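Local coordinates for phosphatase (Mycoplasma pneumoniae M129, PDB 1T71), which probably acts as a di-iron phosphatase or phosphodiesterase, with 2',3'-cyclic nucleotides among its likely substrates, at residues Phe9-Gly15 with Ile39-Thr45; Asn65-Gly70 with Asp88-Pro92; Gly216-Gln221 with His233-Ser237. One frame throughout, in Å; residues are numbered along the deposited sequence.

Contact 1 of 3, residues Phe9-Gly15 with Ile39-Thr45; sequences FLGDVYG and IVNAENT. With FE (Fe (III) ion), chain B; FE (Fe (III) ion), chain C.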
loop_
_atom_site.group_PDB
_atom_site.type_symbol
_atom_site.label_atom_id
_atom_site.label_comp_id
_atom_site.label_asym_id
_atom_site.label_seq_id
_atom_site.Cartn_x
_atom_site.Cartn_y
_atom_site.Cartn_z
ATOM N N PHE A 9 7.314 5.369 -1.182
ATOM C CA PHE A 9 6.283 4.357 -0.966
ATOM C C PHE A 9 4.943 4.892 -1.478
ATOM O O PHE A 9 4.473 5.935 -1.025
ATOM C CB PHE A 9 6.177 4.009 0.525
ATOM C CG PHE A 9 5.201 2.904 0.818
ATOM C CD1 PHE A 9 3.831 3.124 0.734
ATOM C CD2 PHE A 9 5.655 1.622 1.114
ATOM C CE1 PHE A 9 2.921 2.080 0.936
ATOM C CE2 PHE A 9 4.758 0.574 1.316
ATOM C CZ PHE A 9 3.389 0.802 1.225
ATOM N N LEU A 10 4.334 4.178 -2.423
ATOM C CA LEU A 10 3.056 4.597 -2.997
ATOM C C LEU A 10 1.911 3.714 -2.506
ATOM O O LEU A 10 2.070 2.496 -2.372
ATOM C CB LEU A 10 3.119 4.550 -4.530
ATOM C CG LEU A 10 4.255 5.328 -5.209
ATOM C CD1 LEU A 10 3.997 5.401 -6.710
ATOM C CD2 LEU A 10 4.350 6.726 -4.638
ATOM N N GLY A 11 0.763 4.336 -2.251
ATOM C CA GLY A 11 -0.400 3.611 -1.760
ATOM C C GLY A 11 -1.130 2.788 -2.807
ATOM O O GLY A 11 -0.827 2.861 -3.997
ATOM N N ASP A 12 -2.106 2.010 -2.345
ATOM C CA ASP A 12 -2.914 1.121 -3.176
ATOM C C ASP A 12 -3.079 1.525 -4.631
ATOM O O ASP A 12 -3.737 2.522 -4.932
ATOM C CB ASP A 12 -4.313 0.950 -2.564
ATOM C CG ASP A 12 -4.274 0.363 -1.166
ATOM O OD1 ASP A 12 -3.462 0.847 -0.338
ATOM O OD2 ASP A 12 -5.061 -0.570 -0.893
ATOM N N VAL A 13 -2.492 0.730 -5.527
ATOM C CA VAL A 13 -2.601 0.967 -6.967
ATOM C C VAL A 13 -3.987 0.463 -7.357
ATOM O O VAL A 13 -4.320 -0.691 -7.108
ATOM C CB VAL A 13 -1.540 0.175 -7.757
ATOM C CG1 VAL A 13 -1.762 0.358 -9.244
ATOM C CG2 VAL A 13 -0.155 0.651 -7.380
ATOM N N TYR A 14 -4.788 1.314 -7.983
ATOM C CA TYR A 14 -6.153 0.931 -8.327
ATOM C C TYR A 14 -6.529 1.122 -9.802
ATOM O O TYR A 14 -6.685 2.250 -10.282
ATOM C CB TYR A 14 -7.107 1.730 -7.424
ATOM C CG TYR A 14 -8.553 1.276 -7.408
ATOM C CD1 TYR A 14 -9.347 1.333 -8.561
ATOM C CD2 TYR A 14 -9.137 0.817 -6.229
ATOM C CE1 TYR A 14 -10.694 0.943 -8.530
ATOM C CE2 TYR A 14 -10.477 0.423 -6.187
ATOM C CZ TYR A 14 -11.246 0.489 -7.338
ATOM O OH TYR A 14 -12.561 0.102 -7.284
ATOM N N GLY A 15 -6.672 0.003 -10.510
ATOM C CA GLY A 15 -7.071 0.034 -11.906
ATOM C C GLY A 15 -6.154 0.704 -12.911
ATOM O O GLY A 15 -4.989 0.995 -12.634
ATOM N N ILE A 39 8.645 1.378 -3.596
ATOM C CA ILE A 39 7.804 0.310 -3.075
ATOM C C ILE A 39 6.350 0.741 -3.242
ATOM O O ILE A 39 6.019 1.915 -3.041
ATOM C CB ILE A 39 8.080 0.081 -1.572
ATOM C CG1 ILE A 39 9.588 -0.039 -1.333
ATOM C CG2 ILE A 39 7.357 -1.176 -1.085
ATOM C CD1 ILE A 39 9.975 -0.102 0.126
ATOM N N VAL A 40 5.482 -0.188 -3.627
ATOM C CA VAL A 40 4.076 0.156 -3.783
ATOM C C VAL A 40 3.168 -0.981 -3.361
ATOM O O VAL A 40 3.536 -2.148 -3.440
ATOM C CB VAL A 40 3.722 0.535 -5.247
ATOM C CG1 VAL A 40 4.803 1.445 -5.824
ATOM C CG2 VAL A 40 3.546 -0.718 -6.104
ATOM N N ASN A 41 1.988 -0.624 -2.870
ATOM C CA ASN A 41 0.991 -1.614 -2.495
ATOM C C ASN A 41 0.175 -1.691 -3.785
ATOM O O ASN A 41 -0.327 -0.672 -4.261
ATOM C CB ASN A 41 0.126 -1.104 -1.340
ATOM C CG ASN A 41 -0.941 -2.097 -0.934
ATOM O OD1 ASN A 41 -1.742 -2.529 -1.760
ATOM N ND2 ASN A 41 -0.956 -2.468 0.346
ATOM N N ALA A 42 0.057 -2.886 -4.359
ATOM C CA ALA A 42 -0.660 -3.065 -5.623
ATOM C C ALA A 42 -1.895 -3.948 -5.522
ATOM O O ALA A 42 -2.341 -4.521 -6.517
ATOM C CB ALA A 42 0.300 -3.642 -6.669
ATOM N N GLU A 43 -2.472 -4.027 -4.329
ATOM C CA GLU A 43 -3.630 -4.883 -4.102
ATOM C C GLU A 43 -4.891 -4.639 -4.935
ATOM O O GLU A 43 -5.759 -5.510 -4.984
ATOM C CB GLU A 43 -4.012 -4.867 -2.620
ATOM C CG GLU A 43 -4.893 -3.705 -2.223
ATOM C CD GLU A 43 -6.000 -4.131 -1.285
ATOM O OE1 GLU A 43 -6.880 -3.298 -1.011
ATOM O OE2 GLU A 43 -5.992 -5.298 -0.827
ATOM N N ASN A 44 -5.013 -3.472 -5.567
ATOM C CA ASN A 44 -6.194 -3.157 -6.385
ATOM C C ASN A 44 -5.845 -2.943 -7.860
ATOM O O ASN A 44 -6.667 -2.456 -8.634
ATOM C CB ASN A 44 -6.869 -1.882 -5.866
ATOM C CG ASN A 44 -7.486 -2.058 -4.488
ATOM O OD1 ASN A 44 -8.525 -2.700 -4.337
ATOM N ND2 ASN A 44 -6.845 -1.494 -3.478
ATOM N N THR A 45 -4.630 -3.309 -8.250
ATOM C CA THR A 45 -4.175 -3.094 -9.613
ATOM C C THR A 45 -5.063 -3.563 -10.766
ATOM O O THR A 45 -5.448 -2.757 -11.614
ATOM C CB THR A 45 -2.765 -3.684 -9.812
ATOM O OG1 THR A 45 -1.858 -3.087 -8.875
ATOM C CG2 THR A 45 -2.273 -3.403 -11.229
HETATM FE FE FE B . -7.121 -1.171 -1.401
HETATM FE FE FE C . -7.763 -3.111 1.023
#
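Ile-39 runs parallel to Phe-9: its O accepts from Leu-10 N (2.9 Å), and its CB packs on Phe-9 CD2 at 3.9 Å. Val-40 faces the other side of the sheet, its CG1 3.8 Å from Leu-10 CB and its CG2 4.1 Å from Val-13 CG2. At Asn-41 the backbone closes the ladder with N to Leu-10 O (3.2 Å) and O to Val-13 N (2.9 Å); its OD1 takes Glu-43 N at 3.1 Å, an Asx turn, while ND2 reaches Asp-156. A type I turn from Ala-42 to Thr-45 follows. In it Glu-43 OE1 bridges both irons at 2.2 Å each, and OE2 accepts from His-72 N. Asp-12 OD2 (2.2 Å) and the Asn-44 amide bind the chain B iron, and the Asn-44 backbone O accepts from Gly-15 N (3.1 Å). Thr-45 N and OG1 both bond to Ala-42 O (3.1 and 2.8 Å), the former closing the turn. Metal ligands in loops beyond parallel strand ends mark the calcineurin-like metallophosphoesterase dinuclear site.

Contact 2 of 3, residues Asn65-Gly70 with Asp88-Pro92; sequences NYITMG and DLVRP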
loop_
_atom_site.group_PDB
_atom_site.type_symbol
_atom_site.label_atom_id
_atom_site.label_comp_id
_atom_site.label_asym_id
_atom_site.label_seq_id
_atom_site.Cartn_x
_atom_site.Cartn_y
_atom_site.Cartn_z
ATOM N N ASN A 65 10.162 -1.277 -7.573
ATOM C CA ASN A 65 11.146 -2.266 -7.137
ATOM C C ASN A 65 10.564 -3.362 -6.263
ATOM O O ASN A 65 10.926 -4.531 -6.404
ATOM C CB ASN A 65 12.284 -1.593 -6.373
ATOM C CG ASN A 65 13.055 -0.625 -7.226
ATOM O OD1 ASN A 65 13.584 -0.998 -8.273
ATOM N ND2 ASN A 65 13.127 0.624 -6.791
ATOM N N TYR A 66 9.675 -2.988 -5.347
ATOM C CA TYR A 66 9.063 -3.962 -4.450
ATOM C C TYR A 66 7.559 -3.734 -4.316
ATOM O O TYR A 66 7.070 -2.617 -4.488
ATOM C CB TYR A 66 9.747 -3.894 -3.086
ATOM C CG TYR A 66 11.183 -4.373 -3.125
ATOM C CD1 TYR A 66 11.481 -5.733 -3.115
ATOM C CD2 TYR A 66 12.242 -3.468 -3.223
ATOM C CE1 TYR A 66 12.796 -6.189 -3.202
ATOM C CE2 TYR A 66 13.567 -3.912 -3.316
ATOM C CZ TYR A 66 13.832 -5.275 -3.304
ATOM O OH TYR A 66 15.125 -5.739 -3.402
ATOM N N ILE A 67 6.829 -4.795 -4.002
ATOM C CA ILE A 67 5.382 -4.711 -3.893
ATOM C C ILE A 67 4.808 -5.330 -2.619
ATOM O O ILE A 67 5.227 -6.414 -2.200
ATOM C CB ILE A 67 4.730 -5.413 -5.106
ATOM C CG1 ILE A 67 4.958 -4.586 -6.372
ATOM C CG2 ILE A 67 3.255 -5.622 -4.868
ATOM C CD1 ILE A 67 4.366 -5.216 -7.622
ATOM N N THR A 68 3.854 -4.631 -2.006
ATOM C CA THR A 68 3.169 -5.134 -0.812
ATOM C C THR A 68 1.699 -5.270 -1.224
ATOM O O THR A 68 1.283 -4.646 -2.206
ATOM C CB THR A 68 3.306 -4.163 0.398
ATOM O OG1 THR A 68 2.820 -2.863 0.047
ATOM C CG2 THR A 68 4.764 -4.052 0.820
ATOM N N MET A 69 0.914 -6.068 -0.499
ATOM C CA MET A 69 -0.486 -6.267 -0.869
ATOM C C MET A 69 -1.500 -6.032 0.250
ATOM O O MET A 69 -1.279 -5.204 1.133
ATOM C CB MET A 69 -0.660 -7.675 -1.456
ATOM C CG MET A 69 0.150 -7.937 -2.727
ATOM S SD MET A 69 -0.551 -7.182 -4.222
ATOM C CE MET A 69 0.247 -5.781 -4.260
ATOM N N GLY A 70 -2.618 -6.755 0.206
ATOM C CA GLY A 70 -3.650 -6.569 1.215
ATOM C C GLY A 70 -4.743 -7.619 1.243
ATOM O O GLY A 70 -4.472 -8.820 1.153
ATOM N N ASP A 88 10.171 -10.277 -5.357
ATOM C CA ASP A 88 10.097 -8.906 -4.861
ATOM C C ASP A 88 8.675 -8.502 -4.485
ATOM O O ASP A 88 8.343 -7.317 -4.486
ATOM C CB ASP A 88 10.637 -7.943 -5.917
ATOM C CG ASP A 88 10.122 -8.261 -7.307
ATOM O OD1 ASP A 88 9.053 -8.894 -7.410
ATOM O OD2 ASP A 88 10.781 -7.877 -8.297
ATOM N N LEU A 89 7.852 -9.494 -4.153
ATOM C CA LEU A 89 6.454 -9.267 -3.794
ATOM C C LEU A 89 6.154 -9.861 -2.423
ATOM O O LEU A 89 6.421 -11.040 -2.180
ATOM C CB LEU A 89 5.563 -9.927 -4.855
ATOM C CG LEU A 89 4.031 -10.024 -4.854
ATOM C CD1 LEU A 89 3.481 -10.052 -3.442
ATOM C CD2 LEU A 89 3.448 -8.872 -5.654
ATOM N N VAL A 90 5.587 -9.054 -1.530
ATOM C CA VAL A 90 5.244 -9.531 -0.198
ATOM C C VAL A 90 3.735 -9.449 0.044
ATOM O O VAL A 90 3.094 -8.441 -0.262
ATOM C CB VAL A 90 5.974 -8.714 0.908
ATOM C CG1 VAL A 90 7.476 -8.714 0.652
ATOM C CG2 VAL A 90 5.462 -7.287 0.934
ATOM N N ARG A 91 3.172 -10.519 0.591
ATOM C CA ARG A 91 1.750 -10.562 0.886
ATOM C C ARG A 91 1.570 -10.535 2.398
ATOM O O ARG A 91 2.548 -10.567 3.144
ATOM C CB ARG A 91 1.119 -11.820 0.266
ATOM C CG ARG A 91 1.918 -13.106 0.420
ATOM C CD ARG A 91 1.907 -13.640 1.845
ATOM N NE ARG A 91 2.554 -14.948 1.917
ATOM C CZ ARG A 91 2.596 -15.715 3.006
ATOM N NH1 ARG A 91 2.024 -15.313 4.136
ATOM N NH2 ARG A 91 3.211 -16.889 2.965
ATOM N N PRO A 92 0.325 -10.464 2.878
ATOM C CA PRO A 92 0.134 -10.435 4.335
ATOM C C PRO A 92 0.719 -11.674 5.045
ATOM O O PRO A 92 0.370 -12.810 4.721
ATOM C CB PRO A 92 -1.384 -10.331 4.476
ATOM C CG PRO A 92 -1.786 -9.578 3.217
ATOM C CD PRO A 92 -0.953 -10.265 2.169
HETATM O O HOH W 1 12.949 -5.993 -7.742
#
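Two backbone hydrogen bonds hold the strands in parallel register: Val-90 N gives to Ile-67 O at 2.7 Å and nearly straight, and Ile-67 N gives to Asp-88 O at 3.0 Å. Both involve Ile-67, one through its O and the other through its N, so it reaches forward and back along its partner, as a residue in a parallel ladder does. At the start of the pair a water donates to Asn-65 O (2.8 Å) and to Asp-88 OD2 (2.9 Å), tying the two segments just before the strands proper. The carboxylate of Asp-88 is also held by Tyr-56 OH and, as a salt bridge, by Lys-60.

Outward from the backbone, apolar groups fill both faces. Ile-67 CG2 meets Leu-89 CD2 at 3.3 Å, and Leu-89 CD1 lies 4.0 Å from Met-69 CG. On the reverse face Thr-68 CG2 touches Val-90 CG2, also at 3.3 Å. Past the strands the two segments drift apart, and Pro-92 CG rests 3.5 Å from Gly-70 O.

The pair forms the ends of a beta-alpha-beta unit through helix 80-83, with 89-90 as an edge strand of its sheet and 66-68 next to strand 37-41. Helix 53-62 packs on the Ile-67 face, whereas Thr-68 turns to Ile-120 of strand 117-124 in the second sheet.

Contact 3 of 3, residues Gly216-Gln221 with His233-Ser237; sequences GANPEQ and HFEVS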
loop_
_atom_site.group_PDB
_atom_site.type_symbol
_atom_site.label_atom_id
_atom_site.label_comp_id
_atom_site.label_asym_id
_atom_site.label_seq_id
_atom_site.Cartn_x
_atom_site.Cartn_y
_atom_site.Cartn_z
ATOM N N GLY A 216 -12.309 5.003 -5.571
ATOM C CA GLY A 216 -11.897 4.269 -6.758
ATOM C C GLY A 216 -13.031 3.680 -7.590
ATOM O O GLY A 216 -12.848 3.372 -8.773
ATOM N N ALA A 217 -14.204 3.528 -6.983
ATOM C CA ALA A 217 -15.356 2.955 -7.677
ATOM C C ALA A 217 -16.310 4.002 -8.256
ATOM O O ALA A 217 -16.341 5.150 -7.811
ATOM C CB ALA A 217 -16.123 2.027 -6.727
ATOM N N ASN A 218 -17.085 3.591 -9.254
ATOM C CA ASN A 218 -18.061 4.471 -9.875
ATOM C C ASN A 218 -19.061 4.859 -8.793
ATOM O O ASN A 218 -19.547 4.002 -8.055
ATOM C CB ASN A 218 -18.774 3.742 -11.014
ATOM C CG ASN A 218 -20.009 4.477 -11.490
ATOM O OD1 ASN A 218 -19.950 5.651 -11.859
ATOM N ND2 ASN A 218 -21.140 3.785 -11.486
ATOM N N PRO A 219 -19.379 6.157 -8.681
ATOM C CA PRO A 219 -20.326 6.643 -7.671
ATOM C C PRO A 219 -21.740 6.064 -7.722
ATOM O O PRO A 219 -22.368 5.872 -6.681
ATOM C CB PRO A 219 -20.319 8.155 -7.889
ATOM C CG PRO A 219 -18.916 8.413 -8.377
ATOM C CD PRO A 219 -18.727 7.287 -9.370
ATOM N N GLU A 220 -22.242 5.777 -8.920
ATOM C CA GLU A 220 -23.598 5.257 -9.044
ATOM C C GLU A 220 -23.936 4.066 -8.152
ATOM O O GLU A 220 -24.878 4.136 -7.359
ATOM C CB GLU A 220 -23.929 4.901 -10.495
ATOM C CG GLU A 220 -25.396 4.499 -10.651
ATOM C CD GLU A 220 -25.802 4.214 -12.082
ATOM O OE1 GLU A 220 -25.268 3.252 -12.676
ATOM O OE2 GLU A 220 -26.662 4.952 -12.613
ATOM N N GLN A 221 -23.188 2.975 -8.276
ATOM C CA GLN A 221 -23.460 1.790 -7.462
ATOM C C GLN A 221 -23.295 2.109 -5.983
ATOM O O GLN A 221 -24.045 1.614 -5.148
ATOM C CB GLN A 221 -22.517 0.640 -7.831
ATOM C CG GLN A 221 -22.673 0.099 -9.246
ATOM C CD GLN A 221 -22.460 1.154 -10.315
ATOM O OE1 GLN A 221 -23.372 1.911 -10.645
ATOM N NE2 GLN A 221 -21.251 1.214 -10.855
ATOM N N HIS A 233 -23.286 -4.879 -8.607
ATOM C CA HIS A 233 -21.849 -4.979 -8.874
ATOM C C HIS A 233 -21.095 -3.649 -8.833
ATOM O O HIS A 233 -21.584 -2.637 -9.336
ATOM C CB HIS A 233 -21.648 -5.584 -10.260
ATOM C CG HIS A 233 -22.174 -4.718 -11.364
ATOM N ND1 HIS A 233 -23.504 -4.361 -11.460
ATOM C CD2 HIS A 233 -21.544 -4.098 -12.391
ATOM C CE1 HIS A 233 -23.668 -3.557 -12.497
ATOM N NE2 HIS A 233 -22.495 -3.381 -13.078
ATOM N N PHE A 234 -19.898 -3.651 -8.251
ATOM C CA PHE A 234 -19.099 -2.431 -8.203
ATOM C C PHE A 234 -18.426 -2.321 -9.572
ATOM O O PHE A 234 -18.244 -3.323 -10.264
ATOM C CB PHE A 234 -18.022 -2.510 -7.114
ATOM C CG PHE A 234 -16.674 -2.952 -7.624
ATOM C CD1 PHE A 234 -16.447 -4.277 -7.985
ATOM C CD2 PHE A 234 -15.638 -2.032 -7.766
ATOM C CE1 PHE A 234 -15.206 -4.678 -8.481
ATOM C CE2 PHE A 234 -14.395 -2.422 -8.261
ATOM C CZ PHE A 234 -14.178 -3.747 -8.619
ATOM N N GLU A 235 -18.044 -1.110 -9.956
ATOM C CA GLU A 235 -17.402 -0.897 -11.245
ATOM C C GLU A 235 -16.212 0.039 -11.064
ATOM O O GLU A 235 -16.291 0.997 -10.296
ATOM C CB GLU A 235 -18.413 -0.282 -12.208
ATOM C CG GLU A 235 -18.021 -0.323 -13.667
ATOM C CD GLU A 235 -19.117 0.234 -14.564
ATOM O OE1 GLU A 235 -19.279 1.475 -14.616
ATOM O OE2 GLU A 235 -19.827 -0.571 -15.207
ATOM N N VAL A 236 -15.108 -0.246 -11.749
ATOM C CA VAL A 236 -13.923 0.601 -11.657
ATOM C C VAL A 236 -14.201 1.956 -12.315
ATOM O O VAL A 236 -14.750 2.016 -13.417
ATOM C CB VAL A 236 -12.704 -0.045 -12.361
ATOM C CG1 VAL A 236 -11.534 0.929 -12.364
ATOM C CG2 VAL A 236 -12.311 -1.340 -11.662
ATOM N N SER A 237 -13.822 3.040 -11.641
ATOM C CA SER A 237 -14.034 4.385 -12.177
ATOM C C SER A 237 -12.949 4.782 -13.176
ATOM O O SER A 237 -11.788 4.394 -13.031
ATOM C CB SER A 237 -14.064 5.409 -11.040
ATOM O OG SER A 237 -13.945 6.730 -11.537
HETATM O O HOH W 2 -19.343 1.019 -8.362
#
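This is a contact of the N-terminal end of helix 219-226 and its lead-in with the loop that follows that helix and precedes strand 241-249; its centre lies about 20 Å from the centre of the chain, though Gly-216 comes within about 5 Å (nearest atoms) of His-185, an iron ligand. The motif is a single isolated backbone bridge, Ala-217 with Val-236 (CA to CA 4.8 Å), set beside a helix N-terminus, so the chain goes out through the helix and returns to where it began. Two good hydrogen bonds flank the bridged pair: Ser-237 N gives to Gly-216 O at 3.0 Å, and Asn-218 N gives to Glu-235 O at 2.9 Å. Asn-218 holds the N-cap position, so the second bond fixes the returning loop directly at the start of the helix.

Gly-216 has a positive phi of 108°; with its psi, a CB here would be jammed against the preceding carbonyl. Packing is modest. Ala-217 CB sits 4.2 Å from Phe-234 CD2, at the edge of the ring, and Asn-218 CB is 4.2 Å from Glu-235 CB. In the first turn of the helix, Gln-221 points toward the loop, and the end of its side chain lies along Glu-235. Ser-237 turns its OG to Cys-239 N in the same loop, and Phe-234 touches Tyr-14. Between the two segments one ordered water completes the join, donating to Asn-218 O and accepting from Glu-235 N, each at 3.0 Å.

Contacts 1 and 2 are adjacent strand pairs of one sheet, their centres 9 Å apart: Val-40 N lies 3.0 Å from Tyr-66 O and Val-40 O 2.9 Å from Thr-68 N, both probable hydrogen bonds. Contact 1 supplies iron ligands, and contact 2 ends at Gly-70, about 5 Å from an iron (nearest atoms) and just before the ligand Asn-71 and the probable proton donor His-72. The centre of contact 3 lies 18 and 25 Å from those of contacts 1 and 2, but Gly-216 sits beside His-185, about 9 Å from an iron (nearest atoms). Tyr-14 spans the gap to contact 1: its CE1 lies 3.3 Å from Gly-216 O and its OH 3.3 Å from Phe-234 CE2.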